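Local coordinates for putative streptothricin acetyltransferase (Bacillus anthracis, PDB 3PP9), which probably transfers the acetyl group of acetyl coenzyme A, which it binds, to an amino group of the antibiotic streptothricin, at residues I88-L93 / D105-K110. Residues are numbered along the deposited sequence; the frame is centred on the assembly and turned at random.
Sequences IGFIVL and DITVDK. With ACO (acetyl coenzyme *a), chain D.
Phe90 lays one face of its ring over CB of Thr107, a CH-pi contact with the carbon 4.3 Å from the ring centroid and 25° off the normal. Its CG sits in the crowded position between the backbone N and carbonyl carbon (chi1 61°), and the ring rises beside the Thr107 side chain, both pointing the same way. At the ring's edge, near its plane, OD2 of Asp105 lies 3.8 Å from Phe90 CE2, where the weakly positive ring hydrogens probably suit a carboxylate. The other oxygen, Asp105 OD1, uses its syn lone pair to accept a 2.8 Å hydrogen bond from Thr107 OG1, which fixes both side chains against the ring. Beneath these groups the strands run antiparallel as neighbours in the beta hairpin of 86-95 and 101-108, at the centre of the GNAT fold's mixed sheet. Phe90 and Thr107 exchange backbone hydrogen bonds, Val92 N donates to Asp105 O, and Asp109 N, just past the end of its strand, reaches Ile88 O at 2.8 Å from above the carbonyl plane. At the non-hydrogen-bonded pair Gly89-Val108 the backbones close to 4.1 Å between CA atoms, and Gly89 CA rests against Thr107 O. On the sheet face of Val108, Ile91 and Ile106 lie alongside each other, Ile91 CG1 3.9 Å from Ile106 CB. The edge of 105-108 turned from 88-93, toward parallel neighbour 136-142, bonds acetyl coenzyme A much as a further strand would, as in GNAT enzymes, where pantetheine enters between two splayed parallel strands: Ile106 N donates to the acetyl O, Ile106 O accepts from N4P at 2.8 Å, and Val108 N holds O9P. The first bond could polarise the thioester carbonyl. Gly116, just before helix 117-131, and Gly118 and Lys119, in its first turn, also bond the cofactor.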
ATOM      1  N   ILE A  88      -6.008  26.558  10.644  1.00 16.71           N
ATOM      2  CA  ILE A  88      -5.609  26.837   9.253  1.00 16.58           C
ATOM      3  C   ILE A  88      -4.917  25.657   8.557  1.00 16.39           C
ATOM      4  O   ILE A  88      -4.492  25.764   7.402  1.00 16.48           O
ATOM      5  CB  ILE A  88      -4.713  28.085   9.156  1.00 16.66           C
ATOM      6  CG1 ILE A  88      -3.352  27.849   9.835  1.00 17.16           C
ATOM      7  CG2 ILE A  88      -5.459  29.301   9.718  1.00 17.77           C
ATOM      8  CD1 ILE A  88      -2.295  28.942   9.548  1.00 20.63           C
ATOM      9  N   GLY A  89      -4.767  24.548   9.269  1.00 15.59           N
ATOM     10  CA  GLY A  89      -4.131  23.376   8.675  1.00 14.53           C
ATOM     11  C   GLY A  89      -4.119  22.219   9.654  1.00 13.96           C
ATOM     12  O   GLY A  89      -4.423  22.408  10.822  1.00 14.38           O
ATOM     13  N   PHE A  90      -3.822  21.022   9.166  1.00 14.17           N
ATOM     14  CA  PHE A  90      -3.801  19.857  10.025  1.00 12.92           C
ATOM     15  C   PHE A  90      -3.021  18.727   9.357  1.00 12.92           C
ATOM     16  O   PHE A  90      -2.726  18.771   8.161  1.00 12.07           O
ATOM     17  CB  PHE A  90      -5.231  19.403  10.371  1.00 14.54           C
ATOM     18  CG  PHE A  90      -6.043  19.006   9.183  1.00 15.58           C
ATOM     19  CD1 PHE A  90      -6.855  19.921   8.541  1.00 16.21           C
ATOM     20  CD2 PHE A  90      -5.978  17.728   8.683  1.00 17.22           C
ATOM     21  CE1 PHE A  90      -7.599  19.550   7.425  1.00 19.04           C
ATOM     22  CE2 PHE A  90      -6.726  17.351   7.565  1.00 17.68           C
ATOM     23  CZ  PHE A  90      -7.517  18.272   6.930  1.00 19.16           C
ATOM     24  N   ILE A  91      -2.613  17.757  10.167  1.00 11.43           N
ATOM     25  CA  ILE A  91      -1.927  16.582   9.679  1.00 11.92           C
ATOM     26  C   ILE A  91      -2.539  15.364  10.389  1.00 12.72           C
ATOM     27  O   ILE A  91      -2.789  15.406  11.607  1.00 12.99           O
ATOM     28  CB  ILE A  91      -0.380  16.666   9.823  1.00 11.93           C
ATOM     29  CG1 ILE A  91       0.295  15.535   9.065  1.00 11.48           C
ATOM     30  CG2 ILE A  91       0.025  16.722  11.301  1.00 12.39           C
ATOM     31  CD1 ILE A  91       1.808  15.739   8.911  1.00 13.04           C
ATOM     32  N   VAL A  92      -2.819  14.318   9.597  1.00 11.78           N
ATOM     33  CA  VAL A  92      -3.447  13.080  10.054  1.00 12.62           C
ATOM     34  C   VAL A  92      -2.396  11.973   9.967  1.00 12.26           C
ATOM     35  O   VAL A  92      -1.844  11.705   8.901  1.00 12.76           O
ATOM     36  CB  VAL A  92      -4.660  12.720   9.174  1.00 12.30           C
ATOM     37  CG1 VAL A  92      -5.404  11.508   9.732  1.00 14.22           C
ATOM     38  CG2 VAL A  92      -5.653  13.917   9.049  1.00 14.73           C
ATOM     39  N   LEU A  93      -2.137  11.312  11.088  1.00 12.10           N
ATOM     40  CA  LEU A  93      -1.110  10.292  11.155  1.00 12.46           C
ATOM     41  C   LEU A  93      -1.567   8.968  11.757  1.00 13.45           C
ATOM     42  O   LEU A  93      -2.437   8.947  12.621  1.00 14.28           O
ATOM     43  CB  LEU A  93      -0.032  10.815  12.126  1.00 13.31           C
ATOM     44  CG  LEU A  93       0.626  12.132  11.739  1.00 12.98           C
ATOM     45  CD1 LEU A  93       1.440  12.700  12.882  1.00 14.69           C
ATOM     46  CD2 LEU A  93       1.478  11.964  10.513  1.00 15.63           C
ATOM     47  N   ASP A 105      -3.057  12.413   5.545  1.00 14.17           N
ATOM     48  CA  ASP A 105      -3.427  13.688   4.942  1.00 14.21           C
ATOM     49  C   ASP A 105      -2.719  14.819   5.643  1.00 14.33           C
ATOM     50  O   ASP A 105      -2.598  14.806   6.876  1.00 13.97           O
ATOM     51  CB  ASP A 105      -4.960  13.888   5.094  1.00 14.95           C
ATOM     52  CG  ASP A 105      -5.511  15.198   4.487  1.00 20.08           C
ATOM     53  OD1 ASP A 105      -4.767  16.142   4.175  1.00 22.99           O
ATOM     54  OD2 ASP A 105      -6.784  15.284   4.367  1.00 19.10           O
ATOM     55  N   ILE A 106      -2.169  15.729   4.855  1.00 13.57           N
ATOM     56  CA  ILE A 106      -1.606  16.958   5.391  1.00 13.26           C
ATOM     57  C   ILE A 106      -2.247  18.042   4.538  1.00 12.93           C
ATOM     58  O   ILE A 106      -2.234  17.967   3.307  1.00 13.73           O
ATOM     59  CB  ILE A 106      -0.077  17.050   5.446  1.00 13.43           C
ATOM     60  CG1 ILE A 106       0.343  18.429   6.007  1.00 11.67           C
ATOM     61  CG2 ILE A 106       0.562  16.828   4.041  1.00 12.86           C
ATOM     62  CD1 ILE A 106       1.845  18.635   6.159  1.00 13.38           C
ATOM     63  N   THR A 107      -2.860  19.018   5.196  1.00 11.91           N
ATOM     64  CA  THR A 107      -3.495  20.112   4.485  1.00 13.17           C
ATOM     65  C   THR A 107      -3.277  21.435   5.178  1.00 12.88           C
ATOM     66  O   THR A 107      -3.416  21.539   6.390  1.00 13.33           O
ATOM     67  CB  THR A 107      -5.017  19.927   4.387  1.00 13.53           C
ATOM     68  OG1 THR A 107      -5.323  18.801   3.549  1.00 17.22           O
ATOM     69  CG2 THR A 107      -5.696  21.164   3.774  1.00 18.45           C
ATOM     70  N   VAL A 108      -2.910  22.440   4.387  1.00 12.79           N
ATOM     71  CA  VAL A 108      -2.816  23.807   4.863  1.00 13.08           C
ATOM     72  C   VAL A 108      -3.858  24.570   4.013  1.00 13.55           C
ATOM     73  O   VAL A 108      -3.918  24.417   2.774  1.00 13.48           O
ATOM     74  CB  VAL A 108      -1.399  24.400   4.728  1.00 13.41           C
ATOM     75  CG1 VAL A 108      -1.408  25.920   4.979  1.00 13.42           C
ATOM     76  CG2 VAL A 108      -0.451  23.699   5.696  1.00 14.25           C
ATOM     77  N   ASP A 109      -4.712  25.353   4.670  1.00 14.29           N
ATOM     78  CA  ASP A 109      -5.743  26.141   3.990  1.00 16.10           C
ATOM     79  C   ASP A 109      -5.063  26.885   2.837  1.00 16.55           C
ATOM     80  O   ASP A 109      -4.006  27.493   3.018  1.00 15.04           O
ATOM     81  CB  ASP A 109      -6.362  27.111   5.003  1.00 17.10           C
ATOM     82  CG  ASP A 109      -7.636  27.815   4.515  1.00 23.17           C
ATOM     83  OD1 ASP A 109      -8.349  27.323   3.628  1.00 24.08           O
ATOM     84  OD2 ASP A 109      -7.966  28.869   5.114  1.00 30.35           O
ATOM     85  N   LYS A 110      -5.685  26.857   1.663  1.00 16.34           N
ATOM     86  CA  LYS A 110      -5.108  27.452   0.458  1.00 16.72           C
ATOM     87  C   LYS A 110      -4.512  28.837   0.636  1.00 17.18           C
ATOM     88  O   LYS A 110      -3.366  29.077   0.233  1.00 18.72           O
ATOM     89  CB  LYS A 110      -6.128  27.464  -0.697  1.00 18.58           C
ATOM     90  CG  LYS A 110      -5.506  27.868  -2.032  1.00 24.21           C
ATOM     91  CD  LYS A 110      -6.470  27.692  -3.200  1.00 30.06           C
ATOM     92  CE  LYS A 110      -7.588  28.701  -3.180  1.00 36.07           C
ATOM     93  NZ  LYS A 110      -8.571  28.522  -4.294  1.00 40.77           N
TER
HETATM   94  N1A ACO D 185       6.186  24.175  -5.115  1.00 29.02           N
HETATM   95  C2A ACO D 185       7.483  24.099  -4.764  1.00 28.70           C
HETATM   96  N3A ACO D 185       7.898  24.081  -3.489  1.00 30.20           N
HETATM   97  C4A ACO D 185       6.989  24.139  -2.482  1.00 29.28           C
HETATM   98  C5A ACO D 185       5.563  24.243  -2.800  1.00 27.75           C
HETATM   99  C6A ACO D 185       5.188  24.269  -4.212  1.00 26.25           C
HETATM  100  N6A ACO D 185       3.885  24.362  -4.542  1.00 27.51           N
HETATM  101  N7A ACO D 185       4.893  24.301  -1.644  1.00 28.73           N
HETATM  102  C8A ACO D 185       5.811  24.244  -0.653  1.00 29.44           C
HETATM  103  N9A ACO D 185       7.055  24.139  -1.156  1.00 30.82           N
HETATM  104  C1B ACO D 185       8.323  24.113  -0.409  1.00 32.60           C
HETATM  105  C2B ACO D 185       8.541  25.520   0.151  1.00 32.87           C
HETATM  106  O2B ACO D 185       9.162  26.446  -0.752  1.00 34.62           O
HETATM  107  C3B ACO D 185       9.375  25.269   1.378  1.00 33.63           C
HETATM  108  O3B ACO D 185      10.744  25.211   1.002  1.00 39.84           O
HETATM  109  P3B ACO D 185      11.919  25.870   1.877  1.00 45.17           P
HETATM  110  O7A ACO D 185      11.873  25.127   3.196  1.00 46.89           O
HETATM  111  O8A ACO D 185      11.518  27.321   1.957  1.00 46.64           O
HETATM  112  O9A ACO D 185      13.136  25.575   1.024  1.00 46.64           O
HETATM  113  C4B ACO D 185       8.916  23.902   1.848  1.00 29.78           C
HETATM  114  O4B ACO D 185       8.320  23.245   0.718  1.00 29.58           O
HETATM  115  C5B ACO D 185       7.920  24.018   2.995  1.00 26.71           C
HETATM  116  O5B ACO D 185       6.714  24.593   2.487  1.00 19.05           O
HETATM  117  P1A ACO D 185       5.562  25.098   3.481  1.00 17.15           P
HETATM  118  O1A ACO D 185       5.321  26.573   3.258  1.00 18.24           O
HETATM  119  O2A ACO D 185       5.919  24.608   4.854  1.00 18.36           O
HETATM  120  O3A ACO D 185       4.319  24.246   2.893  1.00 16.50           O
HETATM  121  P2A ACO D 185       2.768  24.601   3.019  1.00 16.49           P
HETATM  122  O4A ACO D 185       2.432  25.334   1.753  1.00 15.80           O
HETATM  123  O5A ACO D 185       2.417  25.225   4.342  1.00 16.83           O
HETATM  124  O6A ACO D 185       2.074  23.143   3.030  1.00 15.39           O
HETATM  125  CBP ACO D 185       1.079  21.426   1.673  1.00 13.83           C
HETATM  126  CCP ACO D 185       2.356  22.172   2.035  1.00 16.22           C
HETATM  127  CDP ACO D 185       1.427  20.301   0.708  1.00 16.43           C
HETATM  128  CEP ACO D 185       0.451  20.853   2.942  1.00 15.99           C
HETATM  129  CAP ACO D 185       0.080  22.387   1.018  1.00 14.88           C
HETATM  130  OAP ACO D 185       0.569  22.761  -0.299  1.00 18.77           O
HETATM  131  C9P ACO D 185      -1.292  21.807   0.824  1.00 14.07           C
HETATM  132  O9P ACO D 185      -2.086  21.753   1.730  1.00 13.62           O
HETATM  133  N8P ACO D 185      -1.634  21.355  -0.390  1.00 15.01           N
HETATM  134  C7P ACO D 185      -2.965  20.828  -0.701  1.00 17.19           C
HETATM  135  C6P ACO D 185      -3.268  19.513  -0.031  1.00 15.87           C
HETATM  136  C5P ACO D 185      -2.222  18.510  -0.427  1.00 17.41           C
HETATM  137  O5P ACO D 185      -1.812  18.434  -1.570  1.00 17.15           O
HETATM  138  N4P ACO D 185      -1.771  17.721   0.522  1.00 16.28           N
HETATM  139  C3P ACO D 185      -0.770  16.690   0.311  1.00 17.01           C
HETATM  140  C2P ACO D 185      -1.501  15.486  -0.281  1.00 19.97           C
HETATM  141  S1P ACO D 185      -0.570  13.981  -0.086  1.00 20.00           S
HETATM  142  C   ACO D 185      -0.862  13.576   1.528  1.00 20.28           C
HETATM  143  O   ACO D 185      -1.544  14.294   2.229  1.00 19.33           O
HETATM  144  CH3 ACO D 185      -0.254  12.333   2.078  1.00 19.76           C